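Local structure of Glucanase/chitosanase (Paenibacillus fukuinensis, 4ZY9) at residues Asn61-Asn66 with Trp131-Tyr136; Tyr75-Ser80 with Lys113-His118; Ala17-Gly22 with Ala40-Val45. The protein probably hydrolyses glycosidic bonds of chitosan and glucan as a whole enzyme, of which this chain is a CBM32 module that binds chitosan. The protein carries 1 engineered substitution. All coordinates share one frame; numbering follows the deposited sequence. Where two conformers were deposited one is given.

The three contacts belong to one CBM32 beta-sandwich. Contact 1 joins two strands of one sheet and contact 2 two strands of the other, and along the chain contact 2 is nested inside the loop that contact 1 closes. With centres 11 Å apart, they meet through their apolar faces: Val63 CG2 lies 3.8 Å from Val115 CG1, and Phe133 CE2 3.8 Å from Met117 CB, the engineered position. Contact 3 pairs two loops at the periphery, its centre about 19 Å from that of contact 1 and about 17 Å from that of contact 2. It touches neither, the nearest atoms being about 7 Å away, and it lies across the chain's centre from contact 1.

Contact 1: residues Asn61-Asn66 with Trp131-Tyr136; sequences NRVKLN and WEFEVY
Segments 61-66 and 131-136 run antiparallel in one sheet of the CBM32 beta-sandwich, joined by backbone hydrogen bonds such as Glu134 N to Lys64 O (2.8 Å, nearly straight at 172°). A classic beta bulge marks each end: Asn61 and Arg62 both face Tyr136, and Trp131 and Glu132 both face Asn66. On the polar face, Asn66 ND2 gives an in-plane N-H to the anti lone pair of Glu132 OE1 at 3.0 Å. Tyr136 OH donates to Glu134 OE1 (2.6 Å), which approaches in the plane of the phenol ring. Lys64, fully extended, stops short of a direct salt bridge to Glu134; two waters connect its NZ with that carboxylate, one of them also reaching Glu132 weakly. Long charged chains suit this partly exposed side, where they lie extended and reach acceptors and water. Arg62, with CG anti to the backbone N and its chain stretched out, lays its guanidinium flat on Tyr136, planes 11° apart, in a cation-pi stack with NH1 over the ring centre. A salt bridge from NE to Asp104 anchors the same group. The opposite face is apolar and turned to the sandwich interior, where branched and aromatic residues fill space against strand 114-122. There Val63 CG1 approaches Phe133 CE1 obliquely, and Leu65 CD2 makes a CH-pi contact over the Phe133 ring, 3.8 Å from its centroid.

Contact 2: residues Tyr75-Ser80 with Lys113-His118; sequences YTIQVS and KYVRMH. Engineered in segment 113-118: Met117 (natural residue Val).
Arg116 grips the side-chain oxygen of Gln78 side-on: NH2 donates to OE1 at 2.7 Å along an in-plane lone pair, while NE reaches the same OE1 at 3.0 Å from above the amide plane. The oxygen lies in the guanidinium plane, so two N-H groups share one acceptor, and a bend at chi3 (72°) turns the arginine into place. An amide suits this position because its oxygen can take both bonds while NE2 turns back to Thr76 OG1, a weak hydrogen bond. His118 CD2 sits over the centre of one guanidinium face, and the imidazole runs beside the Gln78 amide, their planes nearly parallel. Trp89 and Trp49, outside the two segments, also make cation-pi contacts with Arg116, and the Trp49 ring meets His118 as well. One water joins Thr76 OG1, His118 O and His118 ND1.

Beneath these groups, antiparallel strands 75-80 and 114-118 of the beta-sandwich are held in register by paired backbone bonds, among them Arg116 N to Gln78 O at 2.8 Å. Lys113 and Tyr114 both face Ser80 in a classic beta bulge, so Ser80 O accepts two N-H groups. The other face packs into the interior with beta-branched residues: Val79 CG1 meets Val115 CG2 at 4.2 Å. Engineered Met117, a selenomethionine, bends at chi2 and chi3; its SE packs 3.7 Å from Tyr75 CB and lies obliquely to the Tyr75 ring, 4.9 Å from its centroid, a Met-aromatic contact. Tyr75 OH bonds to Asp103.

The double grip on OE1 thus fixes the rotation of both Gln78 and Arg116, and the cation-pi contacts probably favour the charged form of the guanidinium, while the acceptor at its edge holds its orientation.

Contact 3: residues Ala17-Gly22 with Ala40-Val45; sequences ASSIEG and ASAEGV
Two irregular loops of the CBM32 beta-sandwich meet here: residues 17-22 follow strand 14-17, and residues 40-45 lead from strand 39-40 towards strand 48-54. Two direct hydrogen bonds tie them. Ser19 OG, placed between the backbone N and the carbonyl carbon (chi1 67°), accepts Ala42 N at 2.8 Å along a fairly straight line of 160°. A short hydroxyl suits this place, since it can hold a backbone N-H of the neighbouring loop while lying close to the small Ala42 methyl. The second bond runs from Glu21 N to Ala40 O, also 2.8 Å, with the donor above the carbonyl plane and a more bent angle of 142°.

Weaker CA-H...O contacts accompany them. Ala40 O is approached by Ile20 CA at 3.2 Å as well as by Glu21 N, while Ser19 O lies near Ser41 CA; that same Ser19 oxygen accepts Trp39 NE1. Ser41 turns its hydroxyl back along its own loop to Ala42 O (2.7 Å), and OG is also bonded to Tyr128 N, so the buried polar group is satisfied.

Apolar packing adds little. Ile20 points its CB bond away from loop 40-45, and its side chain touches Trp39. Glu21, extended with CG anti to the backbone N, runs alongside the carbonyl of Ser41 with CB 3.6 Å from Ser41 O.

Glu21 and Glu43 bring like carboxylates near each other, which probably disfavours closer approach. A water links Glu21 with the Ser41 carbonyl across the loops, donating to Glu21 OE2 at 2.7 Å and to Ser41 O at 2.8 Å.

Contact 1: residues Asn61-Asn66 with Trp131-Tyr136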
ATOM      1  N   ASN A  61      11.190  -7.360  -2.458  1.00  5.65           N
ATOM      2  CA  ASN A  61      11.524  -7.805  -1.140  1.00  6.12           C
ATOM      3  C   ASN A  61      11.283  -6.795  -0.067  1.00  5.24           C
ATOM      4  O   ASN A  61      11.628  -7.024   1.106  1.00  6.35           O
ATOM      5  CB  ASN A  61      12.941  -8.320  -1.115  1.00  6.22           C
ATOM      6  CG  ASN A  61      13.944  -7.204  -1.271  1.00  7.41           C
ATOM      7  OD1 ASN A  61      13.676  -6.060  -1.443  1.00  7.69           O
ATOM      8  ND2 ASN A  61      15.244  -7.603  -1.200  1.00 12.00           N
ATOM      9  N   ARG A  62      10.734  -5.594  -0.379  1.00  5.14           N
ATOM     10  CA  ARG A  62      10.643  -4.544   0.633  1.00  4.68           C
ATOM     11  C   ARG A  62       9.503  -3.579   0.282  1.00  4.61           C
ATOM     12  O   ARG A  62       9.333  -3.258  -0.910  1.00  4.40           O
ATOM     13  CB  ARG A  62      11.967  -3.839   0.791  1.00  5.10           C
ATOM     14  CG  ARG A  62      11.940  -2.576   1.513  1.00  5.19           C
ATOM     15  CD  ARG A  62      13.282  -1.777   1.548  1.00  5.82           C
ATOM     16  NE  ARG A  62      13.189  -0.482   2.183  1.00  5.79           N
ATOM     17  CZ  ARG A  62      13.766   0.612   1.692  1.00  6.67           C
ATOM     18  NH1 ARG A  62      14.584   0.595   0.672  1.00  6.26           N
ATOM     19  NH2 ARG A  62      13.556   1.783   2.332  1.00  6.91           N
ATOM     20  N   VAL A  63       8.793  -3.128   1.289  1.00  4.53           N
ATOM     21  CA  VAL A  63       7.784  -2.085   1.108  0.80  5.31           C
ATOM     22  C   VAL A  63       7.995  -1.049   2.163  1.00  5.20           C
ATOM     23  O   VAL A  63       8.225  -1.364   3.366  1.00  6.16           O
ATOM     24  CB  VAL A  63       6.351  -2.643   1.303  0.80  5.36           C
ATOM     25  CG1 VAL A  63       5.289  -1.566   1.400  0.80  6.00           C
ATOM     26  CG2 VAL A  63       5.974  -3.511   0.136  0.80  4.93           C
ATOM     27  N   LYS A  64       7.979   0.226   1.762  1.00  4.79           N
ATOM     28  CA  LYS A  64       8.005   1.353   2.709  1.00  5.02           C
ATOM     29  C   LYS A  64       6.705   2.129   2.636  1.00  4.77           C
ATOM     30  O   LYS A  64       6.248   2.552   1.531  1.00  6.64           O
ATOM     31  CB  LYS A  64       9.206   2.245   2.456  1.00  6.00           C
ATOM     32  CG  LYS A  64       9.331   3.319   3.500  1.00  8.45           C
ATOM     33  CD  LYS A  64      10.567   4.266   3.152  1.00 11.82           C
ATOM     34  CE  LYS A  64      10.511   5.644   3.787  1.00 15.74           C
ATOM     35  NZ  LYS A  64      11.307   6.809   3.311  1.00 20.08           N
ATOM     36  N   LEU A  65       6.079   2.339   3.754  1.00  4.88           N
ATOM     37  CA  LEU A  65       4.839   3.123   3.921  1.00  5.13           C
ATOM     38  C   LEU A  65       5.090   4.401   4.680  1.00  4.89           C
ATOM     39  O   LEU A  65       5.721   4.331   5.805  1.00  7.16           O
ATOM     40  CB  LEU A  65       3.804   2.350   4.602  1.00  5.85           C
ATOM     41  CG  LEU A  65       3.448   0.966   3.988  1.00  6.17           C
ATOM     42  CD1 LEU A  65       2.446   0.229   4.834  1.00  6.73           C
ATOM     43  CD2 LEU A  65       2.871   1.111   2.585  1.00  7.05           C
ATOM     44  N   ASN A  66       4.675   5.533   4.188  1.00  5.60           N
ATOM     45  CA  ASN A  66       4.706   6.776   4.929  0.50  4.95           C
ATOM     46  C   ASN A  66       3.291   7.194   5.219  1.00  4.97           C
ATOM     47  O   ASN A  66       2.578   7.700   4.326  1.00  4.81           O
ATOM     48  CB  ASN A  66       5.431   7.827   4.138  0.50  4.92           C
ATOM     49  CG  ASN A  66       5.449   9.201   4.849  0.50  5.21           C
ATOM     50  OD1 ASN A  66       5.046   9.334   5.935  0.50  4.74           O
ATOM     51  ND2 ASN A  66       6.090  10.168   4.162  0.50  5.97           N
ATOM     52  N   TRP A 131       0.788   8.957   2.476  1.00  3.80           N
ATOM     53  CA  TRP A 131       1.523   9.846   1.641  1.00  3.94           C
ATOM     54  C   TRP A 131       2.247   9.149   0.531  1.00  3.96           C
ATOM     55  O   TRP A 131       2.308   9.638  -0.608  1.00  4.81           O
ATOM     56  CB  TRP A 131       2.549  10.711   2.494  1.00  4.39           C
ATOM     57  CG  TRP A 131       2.004  11.485   3.626  1.00  5.20           C
ATOM     58  CD1 TRP A 131       2.230  11.196   4.913  1.00  5.50           C
ATOM     59  CD2 TRP A 131       1.237  12.727   3.571  1.00  5.29           C
ATOM     60  NE1 TRP A 131       1.625  12.159   5.690  1.00  5.66           N
ATOM     61  CE2 TRP A 131       0.955  13.062   4.888  1.00  5.90           C
ATOM     62  CE3 TRP A 131       0.708  13.510   2.537  1.00  5.65           C
ATOM     63  CZ2 TRP A 131       0.266  14.252   5.190  1.00  6.22           C
ATOM     64  CZ3 TRP A 131      -0.011  14.631   2.900  1.00  6.73           C
ATOM     65  CH2 TRP A 131      -0.265  14.924   4.206  1.00  6.60           C
ATOM     66  N   GLU A 132       2.937   8.066   0.916  1.00  3.77           N
ATOM     67  CA  GLU A 132       3.818   7.409   0.050  1.00  4.30           C
ATOM     68  C   GLU A 132       3.786   5.876   0.307  1.00  4.00           C
ATOM     69  O   GLU A 132       3.708   5.443   1.459  1.00  4.56           O
ATOM     70  CB  GLU A 132       5.268   7.875   0.124  1.00  5.40           C
ATOM     71  CG  GLU A 132       5.407   9.359  -0.118  1.00  6.65           C
ATOM     72  CD  GLU A 132       6.819   9.928   0.197  1.00  8.83           C
ATOM     73  OE1 GLU A 132       7.129  10.028   1.380  1.00 10.40           O
ATOM     74  OE2 GLU A 132       7.545  10.187  -0.735  1.00 10.75           O
ATOM     75  N   PHE A 133       3.872   5.084  -0.753  1.00  3.95           N
ATOM     76  CA  PHE A 133       3.979   3.605  -0.697  1.00  4.08           C
ATOM     77  C   PHE A 133       5.007   3.241  -1.743  1.00  3.97           C
ATOM     78  O   PHE A 133       4.760   3.504  -2.940  1.00  4.62           O
ATOM     79  CB  PHE A 133       2.561   3.080  -1.030  1.00  4.72           C
ATOM     80  CG  PHE A 133       2.322   1.622  -0.955  1.00  4.79           C
ATOM     81  CD1 PHE A 133       3.308   0.625  -1.179  1.00  5.27           C
ATOM     82  CD2 PHE A 133       0.998   1.133  -0.828  1.00  4.76           C
ATOM     83  CE1 PHE A 133       2.980  -0.732  -1.241  1.00  5.28           C
ATOM     84  CE2 PHE A 133       0.711  -0.216  -0.936  1.00  5.60           C
ATOM     85  CZ  PHE A 133       1.694  -1.153  -1.108  1.00  5.40           C
ATOM     86  N   GLU A 134       6.136   2.752  -1.268  1.00  4.43           N
ATOM     87  CA  GLU A 134       7.285   2.410  -2.159  1.00  4.01           C
ATOM     88  C   GLU A 134       7.475   0.921  -2.124  1.00  4.34           C
ATOM     89  O   GLU A 134       7.262   0.315  -1.098  1.00  4.36           O
ATOM     90  CB  GLU A 134       8.507   3.131  -1.679  1.00  5.52           C
ATOM     91  CG  GLU A 134       8.348   4.666  -1.582  1.00  5.75           C
ATOM     92  CD  GLU A 134       9.414   5.439  -0.857  1.00  8.38           C
ATOM     93  OE1 GLU A 134      10.356   4.840  -0.384  1.00  9.28           O
ATOM     94  OE2 GLU A 134       9.231   6.705  -0.686  1.00 11.00           O
ATOM     95  N   VAL A 135       8.009   0.388  -3.195  1.00  3.89           N
ATOM     96  CA  VAL A 135       8.279  -1.029  -3.355  1.00  4.21           C
ATOM     97  C   VAL A 135       9.662  -1.230  -3.915  1.00  4.44           C
ATOM     98  O   VAL A 135      10.064  -0.585  -4.875  1.00  4.54           O
ATOM     99  CB  VAL A 135       7.204  -1.672  -4.328  1.00  4.56           C
ATOM    100  CG1 VAL A 135       7.508  -3.164  -4.493  1.00  5.61           C
ATOM    101  CG2 VAL A 135       5.846  -1.534  -3.813  1.00  4.51           C
ATOM    102  N   TYR A 136      10.444  -2.110  -3.303  1.00  4.48           N
ATOM    103  CA  TYR A 136      11.809  -2.371  -3.705  1.00  5.07           C
ATOM    104  C   TYR A 136      12.065  -3.843  -3.892  1.00  5.22           C
ATOM    105  O   TYR A 136      11.347  -4.678  -3.336  1.00  6.11           O
ATOM    106  CB  TYR A 136      12.867  -1.819  -2.680  1.00  5.01           C
ATOM    107  CG  TYR A 136      12.641  -0.355  -2.355  1.00  5.40           C
ATOM    108  CD1 TYR A 136      11.744   0.148  -1.407  1.00  6.19           C
ATOM    109  CD2 TYR A 136      13.404   0.620  -3.053  1.00  6.64           C
ATOM    110  CE1 TYR A 136      11.622   1.514  -1.231  1.00  7.23           C
ATOM    111  CE2 TYR A 136      13.262   1.961  -2.816  1.00  7.92           C
ATOM    112  CZ  TYR A 136      12.366   2.322  -1.955  1.00  7.21           C
ATOM    113  OH  TYR A 136      12.271   3.746  -1.834  1.00  9.36           O
TER
HETATM  114  O   HOH W   1      12.422   6.192   0.784  1.00 17.30           O
HETATM  115  O   HOH W   2       8.921   7.931   1.579  1.00 22.56           O

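Contact 2: residues Tyr75-Ser80 with Lys113-His118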
ATOM      1  N   TYR A  75      -2.692  -4.351   9.707  1.00  4.39           N
ATOM      2  CA  TYR A  75      -2.632  -4.466   8.216  1.00  4.38           C
ATOM      3  C   TYR A  75      -1.753  -5.546   7.848  1.00  4.00           C
ATOM      4  O   TYR A  75      -0.902  -6.054   8.666  1.00  4.93           O
ATOM      5  CB  TYR A  75      -2.225  -3.179   7.573  1.00  4.41           C
ATOM      6  CG  TYR A  75      -0.772  -2.761   7.869  1.00  5.17           C
ATOM      7  CD1 TYR A  75       0.203  -3.092   6.933  1.00  5.76           C
ATOM      8  CD2 TYR A  75      -0.443  -1.940   8.925  1.00  4.79           C
ATOM      9  CE1 TYR A  75       1.537  -2.721   7.167  1.00  5.47           C
ATOM     10  CE2 TYR A  75       0.873  -1.476   9.080  1.00  5.42           C
ATOM     11  CZ  TYR A  75       1.798  -1.884   8.146  1.00  5.18           C
ATOM     12  OH  TYR A  75       3.143  -1.497   8.258  1.00  7.00           O
ATOM     13  N   THR A  76      -1.870  -5.965   6.605  1.00  4.25           N
ATOM     14  CA  THR A  76      -0.927  -6.879   5.961  0.80  4.34           C
ATOM     15  C   THR A  76      -0.349  -6.242   4.733  1.00  4.03           C
ATOM     16  O   THR A  76      -0.960  -5.300   4.126  1.00  4.48           O
ATOM     17  CB  THR A  76      -1.615  -8.229   5.539  0.80  4.49           C
ATOM     18  OG1 THR A  76      -2.788  -7.912   4.782  0.80  4.04           O
ATOM     19  CG2 THR A  76      -2.179  -8.994   6.826  0.80  5.58           C
ATOM     20  N   ILE A  77       0.785  -6.732   4.342  1.00  4.11           N
ATOM     21  CA  ILE A  77       1.368  -6.518   3.009  0.80  4.73           C
ATOM     22  C   ILE A  77       1.199  -7.780   2.236  1.00  4.35           C
ATOM     23  O   ILE A  77       1.570  -8.863   2.746  1.00  5.36           O
ATOM     24  CB  ILE A  77       2.854  -6.058   3.059  0.80  5.50           C
ATOM     25  CG1 ILE A  77       3.011  -4.846   3.871  0.80  6.53           C
ATOM     26  CG2 ILE A  77       3.381  -5.911   1.639  0.80  5.51           C
ATOM     27  CD1 ILE A  77       2.322  -3.634   3.290  0.80  7.01           C
ATOM     28  N   GLN A  78       0.659  -7.698   1.039  1.00  4.26           N
ATOM     29  CA  GLN A  78       0.372  -8.884   0.221  1.00  4.55           C
ATOM     30  C   GLN A  78       0.868  -8.716  -1.163  1.00  4.78           C
ATOM     31  O   GLN A  78       0.979  -7.570  -1.668  1.00  5.41           O
ATOM     32  CB  GLN A  78      -1.114  -9.161   0.196  1.00  6.00           C
ATOM     33  CG  GLN A  78      -1.761  -9.165   1.570  1.00  7.41           C
ATOM     34  CD  GLN A  78      -3.240  -9.382   1.519  1.00  9.78           C
ATOM     35  OE1 GLN A  78      -3.836  -9.154   0.468  1.00 16.29           O
ATOM     36  NE2 GLN A  78      -3.901  -9.559   2.682  1.00 12.39           N
ATOM     37  N   VAL A  79       1.201  -9.800  -1.855  1.00  4.26           N
ATOM     38  CA  VAL A  79       1.685  -9.749  -3.217  1.00  4.52           C
ATOM     39  C   VAL A  79       0.850 -10.715  -4.058  1.00  4.18           C
ATOM     40  O   VAL A  79       0.437 -11.779  -3.584  1.00  4.99           O
ATOM     41  CB  VAL A  79       3.185 -10.082  -3.286  1.00  5.82           C
ATOM     42  CG1 VAL A  79       4.019  -8.943  -2.630  1.00  7.92           C
ATOM     43  CG2 VAL A  79       3.567 -11.437  -2.722  1.00  6.18           C
ATOM     44  N   SER A  80       0.813 -10.382  -5.331  1.00  4.62           N
ATOM     45  CA  SER A  80       0.162 -11.268  -6.341  0.70  4.78           C
ATOM     46  C   SER A  80       0.984 -11.233  -7.632  1.00  4.66           C
ATOM     47  O   SER A  80       1.442 -10.178  -8.066  1.00  5.41           O
ATOM     48  CB  SER A  80      -1.265 -10.798  -6.614  0.70  4.20           C
ATOM     49  OG  SER A  80      -1.791 -11.462  -7.804  0.70  3.90           O
ATOM     50  N   LYS A 113       3.484  -8.862  -9.598  1.00  4.88           N
ATOM     51  CA  LYS A 113       3.001  -7.777 -10.436  1.00  4.90           C
ATOM     52  C   LYS A 113       2.239  -6.776  -9.591  1.00  4.37           C
ATOM     53  O   LYS A 113       2.195  -5.564  -9.948  1.00  5.42           O
ATOM     54  CB  LYS A 113       2.143  -8.309 -11.573  1.00  6.34           C
ATOM     55  CG  LYS A 113       1.662  -7.231 -12.519  1.00  6.49           C
ATOM     56  CD  LYS A 113       0.914  -7.786 -13.703  1.00  7.79           C
ATOM     57  CE  LYS A 113       0.366  -6.684 -14.555  1.00  8.91           C
ATOM     58  NZ  LYS A 113      -0.428  -7.189 -15.704  1.00 10.51           N
ATOM     59  N   TYR A 114       1.609  -7.188  -8.529  1.00  4.22           N
ATOM     60  CA  TYR A 114       0.816  -6.323  -7.667  1.00  4.02           C
ATOM     61  C   TYR A 114       1.220  -6.404  -6.223  1.00  4.10           C
ATOM     62  O   TYR A 114       1.497  -7.527  -5.748  1.00  4.66           O
ATOM     63  CB  TYR A 114      -0.687  -6.634  -7.777  1.00  4.90           C
ATOM     64  CG  TYR A 114      -1.247  -6.683  -9.157  1.00  5.30           C
ATOM     65  CD1 TYR A 114      -1.672  -5.556  -9.821  1.00  5.24           C
ATOM     66  CD2 TYR A 114      -1.280  -7.881  -9.865  1.00  6.25           C
ATOM     67  CE1 TYR A 114      -2.226  -5.589 -11.111  1.00  6.14           C
ATOM     68  CE2 TYR A 114      -1.809  -7.934 -11.199  1.00  6.32           C
ATOM     69  CZ  TYR A 114      -2.285  -6.809 -11.727  1.00  6.77           C
ATOM     70  OH  TYR A 114      -2.753  -6.861 -13.053  1.00  8.28           O
ATOM     71  N   VAL A 115       1.236  -5.279  -5.524  1.00  3.64           N
ATOM     72  CA  VAL A 115       1.632  -5.259  -4.120  1.00  3.51           C
ATOM     73  C   VAL A 115       0.552  -4.465  -3.370  1.00  3.59           C
ATOM     74  O   VAL A 115       0.224  -3.335  -3.837  1.00  4.05           O
ATOM     75  CB  VAL A 115       3.025  -4.619  -3.937  1.00  4.17           C
ATOM     76  CG1 VAL A 115       3.403  -4.631  -2.452  1.00  4.74           C
ATOM     77  CG2 VAL A 115       4.021  -5.344  -4.771  1.00  4.51           C
ATOM     78  N   ARG A 116      -0.021  -5.021  -2.335  1.00  3.78           N
ATOM     79  CA  ARG A 116      -1.146  -4.474  -1.639  1.00  3.53           C
ATOM     80  C   ARG A 116      -0.865  -4.222  -0.174  1.00  3.77           C
ATOM     81  O   ARG A 116      -0.251  -5.074   0.481  1.00  4.66           O
ATOM     82  CB  ARG A 116      -2.332  -5.442  -1.720  1.00  4.88           C
ATOM     83  CG  ARG A 116      -3.664  -4.925  -1.180  1.00  4.81           C
ATOM     84  CD  ARG A 116      -4.937  -5.612  -1.669  1.00  6.17           C
ATOM     85  NE  ARG A 116      -5.081  -6.954  -1.101  1.00  7.27           N
ATOM     86  CZ  ARG A 116      -6.265  -7.603  -0.995  1.00  8.32           C
ATOM     87  NH1 ARG A 116      -7.346  -7.041  -1.497  1.00  9.94           N
ATOM     88  NH2 ARG A 116      -6.309  -8.747  -0.396  1.00  9.05           N
HETATM   89  N   MSE A 117      -1.359  -3.138   0.323  1.00  3.39           N
HETATM   90  CA  MSE A 117      -1.523  -2.885   1.785  1.00  3.50           C
HETATM   91  C   MSE A 117      -2.977  -3.094   2.085  1.00  3.03           C
HETATM   92  O   MSE A 117      -3.845  -2.400   1.478  1.00  3.68           O
HETATM   93  CB  MSE A 117      -1.130  -1.476   2.106  1.00  4.01           C
HETATM   94  CG  MSE A 117      -1.022  -1.155   3.600  1.00  5.17           C
HETATM   95 SE   MSE A 117      -2.778  -1.128   4.579  1.00  7.53          SE
HETATM   96  CE  MSE A 117      -3.694   0.268   3.601  1.00  6.46           C
ATOM     97  N   HIS A 118      -3.340  -4.115   2.843  1.00  3.54           N
ATOM     98  CA  HIS A 118      -4.709  -4.416   3.233  1.00  3.77           C
ATOM     99  C   HIS A 118      -4.868  -4.139   4.720  1.00  3.63           C
ATOM    100  O   HIS A 118      -4.185  -4.759   5.520  1.00  4.31           O
ATOM    101  CB  HIS A 118      -5.071  -5.882   2.882  1.00  4.09           C
ATOM    102  CG  HIS A 118      -6.470  -6.216   3.088  1.00  4.63           C
ATOM    103  ND1 HIS A 118      -6.975  -6.552   4.300  1.00  5.66           N
ATOM    104  CD2 HIS A 118      -7.514  -6.153   2.237  1.00  4.95           C
ATOM    105  CE1 HIS A 118      -8.292  -6.719   4.200  1.00  5.10           C
ATOM    106  NE2 HIS A 118      -8.635  -6.472   2.959  1.00  5.84           N
TER
HETATM  107  O   HOH W   3      -5.164  -7.663   6.150  1.00  6.78           O

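Contact 3: residues Ala17-Gly22 with Ala40-Val45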
ATOM      1  N   ALA A  17      -7.549   1.314  -5.225  1.00  4.08           N
ATOM      2  CA  ALA A  17      -7.911   1.247  -3.799  1.00  4.42           C
ATOM      3  C   ALA A  17      -9.287   0.784  -3.580  1.00  4.18           C
ATOM      4  O   ALA A  17     -10.168   0.922  -4.512  1.00  6.21           O
ATOM      5  CB  ALA A  17      -7.702   2.579  -3.080  1.00  4.26           C
ATOM      6  N   SER A  18      -9.636   0.346  -2.451  1.00  4.92           N
ATOM      7  CA  SER A  18     -10.975  -0.025  -2.129  1.00  5.92           C
ATOM      8  C   SER A  18     -11.905   1.203  -2.115  1.00  6.64           C
ATOM      9  O   SER A  18     -13.102   1.047  -2.494  1.00  8.12           O
ATOM     10  CB  SER A  18     -11.012  -0.568  -0.678  1.00  6.46           C
ATOM     11  OG  SER A  18     -10.284   0.259   0.192  1.00  6.62           O
ATOM     12  N   SER A  19     -11.484   2.377  -1.781  1.00  5.88           N
ATOM     13  CA  SER A  19     -12.301   3.583  -1.768  1.00  6.06           C
ATOM     14  C   SER A  19     -11.347   4.768  -1.746  1.00  5.68           C
ATOM     15  O   SER A  19     -10.107   4.602  -1.386  1.00  5.57           O
ATOM     16  CB  SER A  19     -13.240   3.668  -0.610  1.00  6.70           C
ATOM     17  OG  SER A  19     -12.556   3.809   0.597  1.00  6.95           O
ATOM     18  N   ILE A  20     -11.876   5.954  -2.000  1.00  6.24           N
ATOM     19  CA  ILE A  20     -11.151   7.167  -1.822  1.00  5.89           C
ATOM     20  C   ILE A  20     -12.048   8.153  -1.087  1.00  7.33           C
ATOM     21  O   ILE A  20     -13.313   8.073  -1.182  1.00  8.73           O
ATOM     22  CB  ILE A  20     -10.614   7.820  -3.140  1.00  7.17           C
ATOM     23  CG1 ILE A  20     -11.776   8.308  -4.032  1.00  7.45           C
ATOM     24  CG2 ILE A  20      -9.665   6.830  -3.851  1.00  8.06           C
ATOM     25  CD1 ILE A  20     -11.217   9.031  -5.193  1.00  9.32           C
ATOM     26  N   GLU A  21     -11.495   9.075  -0.379  1.00  7.35           N
ATOM     27  CA  GLU A  21     -12.229  10.051   0.375  1.00  9.47           C
ATOM     28  C   GLU A  21     -12.959  10.984  -0.576  1.00  9.64           C
ATOM     29  O   GLU A  21     -14.141  11.376  -0.209  1.00 13.63           O
ATOM     30  CB  GLU A  21     -11.297  10.855   1.292  1.00 10.56           C
ATOM     31  CG  GLU A  21     -12.041  11.734   2.302  1.00 14.67           C
ATOM     32  CD  GLU A  21     -11.062  12.652   2.988  1.00 17.23           C
ATOM     33  OE1 GLU A  21     -11.041  13.911   2.810  1.00 16.35           O
ATOM     34  OE2 GLU A  21     -10.252  12.142   3.730  1.00 17.95           O
ATOM     35  N   GLY A  22     -12.376  11.344  -1.684  1.00  9.45           N
ATOM     36  CA  GLY A  22     -12.930  12.315  -2.681  1.00 10.69           C
ATOM     37  C   GLY A  22     -11.843  12.598  -3.655  1.00 10.54           C
ATOM     38  O   GLY A  22     -10.697  12.145  -3.509  1.00  8.86           O
ATOM     39  N   ALA A  40      -6.292   8.794   0.483  1.00  4.07           N
ATOM     40  CA  ALA A  40      -7.072   8.643   1.751  1.00  3.99           C
ATOM     41  C   ALA A  40      -8.315   7.846   1.355  1.00  4.71           C
ATOM     42  O   ALA A  40      -8.968   8.186   0.323  1.00  5.63           O
ATOM     43  CB  ALA A  40      -7.448   9.996   2.323  1.00  4.31           C
ATOM     44  N   SER A  41      -8.666   6.866   2.134  1.00  4.77           N
ATOM     45  CA  SER A  41      -9.859   6.036   1.871  1.00  5.30           C
ATOM     46  C   SER A  41     -11.093   6.759   2.373  1.00  6.01           C
ATOM     47  O   SER A  41     -11.044   7.766   3.084  1.00  6.58           O
ATOM     48  CB  SER A  41      -9.703   4.709   2.712  1.00  4.93           C
ATOM     49  OG  SER A  41      -9.879   4.873   4.063  1.00  5.30           O
ATOM     50  N   ALA A  42     -12.263   6.146   2.093  1.00  6.65           N
ATOM     51  CA  ALA A  42     -13.431   6.540   2.843  1.00  6.99           C
ATOM     52  C   ALA A  42     -13.230   6.360   4.289  1.00  7.42           C
ATOM     53  O   ALA A  42     -12.477   5.461   4.685  1.00  7.16           O
ATOM     54  CB  ALA A  42     -14.654   5.743   2.380  1.00  8.17           C
ATOM     55  N   GLU A  43     -13.891   7.132   5.135  1.00  8.50           N
ATOM     56  CA  GLU A  43     -13.693   7.070   6.536  0.60  8.73           C
ATOM     57  C   GLU A  43     -14.739   6.191   7.236  1.00  9.25           C
ATOM     58  O   GLU A  43     -15.904   6.056   6.753  1.00 10.95           O
ATOM     59  CB  GLU A  43     -13.742   8.472   7.153  0.60  9.37           C
ATOM     60  CG  GLU A  43     -12.831   9.531   6.495  0.60  9.15           C
ATOM     61  CD  GLU A  43     -12.948  10.979   7.078  0.60  9.43           C
ATOM     62  OE1 GLU A  43     -14.058  11.507   6.820  0.60 11.96           O
ATOM     63  OE2 GLU A  43     -12.023  11.605   7.772  0.60  6.53           O
ATOM     64  N   GLY A  44     -14.395   5.700   8.388  1.00  8.73           N
ATOM     65  CA  GLY A  44     -15.354   4.988   9.233  1.00 10.41           C
ATOM     66  C   GLY A  44     -15.629   3.534   8.924  1.00  8.88           C
ATOM     67  O   GLY A  44     -16.540   2.946   9.540  1.00 10.49           O
ATOM     68  N   VAL A  45     -14.907   2.899   8.028  1.00  7.93           N
ATOM     69  CA  VAL A  45     -15.250   1.614   7.527  1.00  8.26           C
ATOM     70  C   VAL A  45     -14.024   0.771   7.318  1.00  7.44           C
ATOM     71  O   VAL A  45     -13.026   1.172   6.663  1.00  6.82           O
ATOM     72  CB  VAL A  45     -15.928   1.704   6.153  1.00  9.15           C
ATOM     73  CG1 VAL A  45     -16.145   0.381   5.480  1.00 10.28           C
ATOM     74  CG2 VAL A  45     -17.241   2.458   6.145  1.00 11.34           C
TER
HETATM   75  O   HOH W   4      -9.987   9.682   4.794  1.00 10.68           O